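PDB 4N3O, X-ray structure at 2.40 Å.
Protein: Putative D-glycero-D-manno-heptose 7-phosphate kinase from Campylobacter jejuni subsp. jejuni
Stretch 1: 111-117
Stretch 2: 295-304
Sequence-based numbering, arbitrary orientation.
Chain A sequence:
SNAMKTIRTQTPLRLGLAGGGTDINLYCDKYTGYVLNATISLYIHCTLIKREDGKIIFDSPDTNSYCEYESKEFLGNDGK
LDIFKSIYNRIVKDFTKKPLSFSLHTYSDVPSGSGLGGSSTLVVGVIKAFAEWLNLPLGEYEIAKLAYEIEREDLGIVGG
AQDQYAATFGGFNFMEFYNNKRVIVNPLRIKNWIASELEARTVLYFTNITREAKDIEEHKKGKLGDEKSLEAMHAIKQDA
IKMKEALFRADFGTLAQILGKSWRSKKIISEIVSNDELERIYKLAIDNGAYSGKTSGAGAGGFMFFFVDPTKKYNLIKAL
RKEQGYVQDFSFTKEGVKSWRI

Stretch 1 111-117: PSGSGLG
Stretch 2 295-304: TSGAGAGGFM

Two glycine-rich stretches, whose touching residues lie at least 181 positions apart in sequence, meet here without a single hydrogen bond between them; close backbone packing and one apolar pair make the contact, burying 305 Å² in all. Stretch 1 is irregular. It opens with a type II turn from Pro 111 to Ser 114, with Ser 112 at phi/psi -59/141 and Gly 113 at 96/-18, and finishes at Gly 117 (83/26), the N-cap of a helix. Stretch 2 leaves a strand at Ser 296, loops through 297-302 and re-enters a strand at Phe 303, the two strand ends joined by Ser 296 N to Phe 303 O at 3.2 Å.

For register, set the CA of Gly 115 4.2 Å from the CA of Gly 297, and the CA atoms of Gly 113 and Ser 114 each 5.0 Å from those of Ala 300 and Gly 301, respectively. Glycine is what permits this spacing: an ideal CB on Gly 115 would lie 2.9 Å from Gly 297 CA, and one on Gly 113 2.7 Å from Ala 300 CB. Gly 113 is also demanded by its own backbone angles.

Ser 114 takes chi1 -50° (m), which turns OG back to Pro 111 O at 2.8 Å, a hydrogen bond bracing the turn. Its CA meanwhile offers a CA-H...O contact to Gly 301 O, 3.5 Å away with 153° at the hydrogen.

Deeper in, Phe 303 points toward stretch 1 with chi1 67° (p) and chi2 -86°. Its ring edge receives Gly 115 O, 3.6 Å from Phe 303 CE1. Leu 116 (m, t) leaves its backbone sideways, yet its end comes nearer, placing CD2 3.5 Å from Phe 303 CZ; both residues are buried, where apolar side chains belong. Ser 296, chi1 177° (t), points toward stretch 1, its OG 3.7 Å from Gly 115 O.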

# COMPACT_ATOMS: atom_id res chain seq x y z
N PRO A 111 -0.88 -12.06 9.84
CA PRO A 111 -0.97 -13.32 10.59
C PRO A 111 -2.35 -13.62 11.18
O PRO A 111 -3.21 -12.74 11.33
CB PRO A 111 0.05 -13.13 11.74
CG PRO A 111 0.88 -11.94 11.37
CD PRO A 111 -0.01 -11.08 10.52
N SER A 112 -2.52 -14.89 11.54
CA SER A 112 -3.74 -15.38 12.15
C SER A 112 -4.07 -14.63 13.46
O SER A 112 -3.16 -14.29 14.22
CB SER A 112 -3.60 -16.88 12.42
OG SER A 112 -4.76 -17.43 13.02
N GLY A 113 -5.35 -14.36 13.68
CA GLY A 113 -5.81 -13.72 14.92
C GLY A 113 -6.00 -12.21 14.88
O GLY A 113 -6.67 -11.65 15.75
N SER A 114 -5.41 -11.55 13.89
CA SER A 114 -5.52 -10.09 13.77
C SER A 114 -7.00 -9.63 13.80
O SER A 114 -7.93 -10.38 13.46
CB SER A 114 -4.83 -9.65 12.48
OG SER A 114 -3.52 -10.21 12.39
N GLY A 115 -7.22 -8.39 14.25
CA GLY A 115 -8.57 -7.83 14.36
C GLY A 115 -8.87 -6.86 13.23
O GLY A 115 -9.33 -5.73 13.47
N LEU A 116 -8.63 -7.32 12.01
CA LEU A 116 -8.80 -6.50 10.82
C LEU A 116 -9.86 -7.01 9.84
O LEU A 116 -9.84 -6.65 8.68
CB LEU A 116 -7.45 -6.39 10.09
CG LEU A 116 -6.30 -5.81 10.90
CD1 LEU A 116 -4.99 -5.84 10.12
CD2 LEU A 116 -6.63 -4.39 11.31
N GLY A 117 -10.77 -7.86 10.32
CA GLY A 117 -11.85 -8.41 9.47
C GLY A 117 -11.42 -9.61 8.66
O GLY A 117 -11.99 -9.89 7.60
N THR A 295 -5.97 -0.17 20.90
CA THR A 295 -5.58 -1.56 20.75
C THR A 295 -6.80 -2.29 20.26
O THR A 295 -7.86 -2.18 20.86
CB THR A 295 -5.16 -2.20 22.09
OG1 THR A 295 -6.25 -2.14 23.02
CG2 THR A 295 -3.97 -1.49 22.69
N SER A 296 -6.67 -3.03 19.17
CA SER A 296 -7.81 -3.77 18.63
C SER A 296 -7.52 -5.26 18.50
O SER A 296 -6.36 -5.67 18.32
CB SER A 296 -8.23 -3.16 17.29
OG SER A 296 -9.30 -3.88 16.70
N GLY A 297 -8.58 -6.06 18.61
CA GLY A 297 -8.50 -7.52 18.52
C GLY A 297 -7.41 -8.11 19.40
O GLY A 297 -6.87 -9.18 19.09
N ALA A 298 -7.10 -7.42 20.50
CA ALA A 298 -6.04 -7.84 21.44
C ALA A 298 -6.13 -9.33 21.77
O ALA A 298 -6.73 -9.73 22.77
CB ALA A 298 -6.09 -7.00 22.71
N GLY A 299 -5.53 -10.13 20.89
CA GLY A 299 -5.53 -11.58 21.03
C GLY A 299 -4.24 -12.18 20.48
O GLY A 299 -3.17 -11.61 20.68
N ALA A 300 -4.37 -13.31 19.79
CA ALA A 300 -3.21 -14.02 19.21
C ALA A 300 -2.21 -13.09 18.52
O ALA A 300 -1.00 -13.20 18.72
CB ALA A 300 -3.68 -15.10 18.25
N GLY A 301 -2.73 -12.17 17.70
CA GLY A 301 -1.90 -11.20 16.98
C GLY A 301 -2.52 -9.82 17.05
O GLY A 301 -3.06 -9.31 16.07
N GLY A 302 -2.45 -9.20 18.23
CA GLY A 302 -3.03 -7.88 18.43
C GLY A 302 -2.24 -6.77 17.77
O GLY A 302 -1.08 -6.96 17.37
N PHE A 303 -2.85 -5.60 17.67
CA PHE A 303 -2.18 -4.46 17.08
C PHE A 303 -2.59 -3.18 17.76
O PHE A 303 -3.59 -3.13 18.49
CB PHE A 303 -2.48 -4.34 15.59
CG PHE A 303 -3.91 -4.01 15.29
CD1 PHE A 303 -4.86 -5.02 15.19
CD2 PHE A 303 -4.29 -2.70 15.07
CE1 PHE A 303 -6.18 -4.72 14.89
CE2 PHE A 303 -5.62 -2.39 14.76
CZ PHE A 303 -6.55 -3.40 14.67
N MSE A 304 -1.78 -2.15 17.55
CA MSE A 304 -2.08 -0.84 18.09
C MSE A 304 -2.09 0.03 16.89
O MSE A 304 -1.36 -0.22 15.95
CB MSE A 304 -1.07 -0.40 19.13
CG MSE A 304 -1.48 -0.95 20.49
SE MSE A 304 -0.18 -0.50 21.89
CE MSE A 304 -1.42 0.63 22.91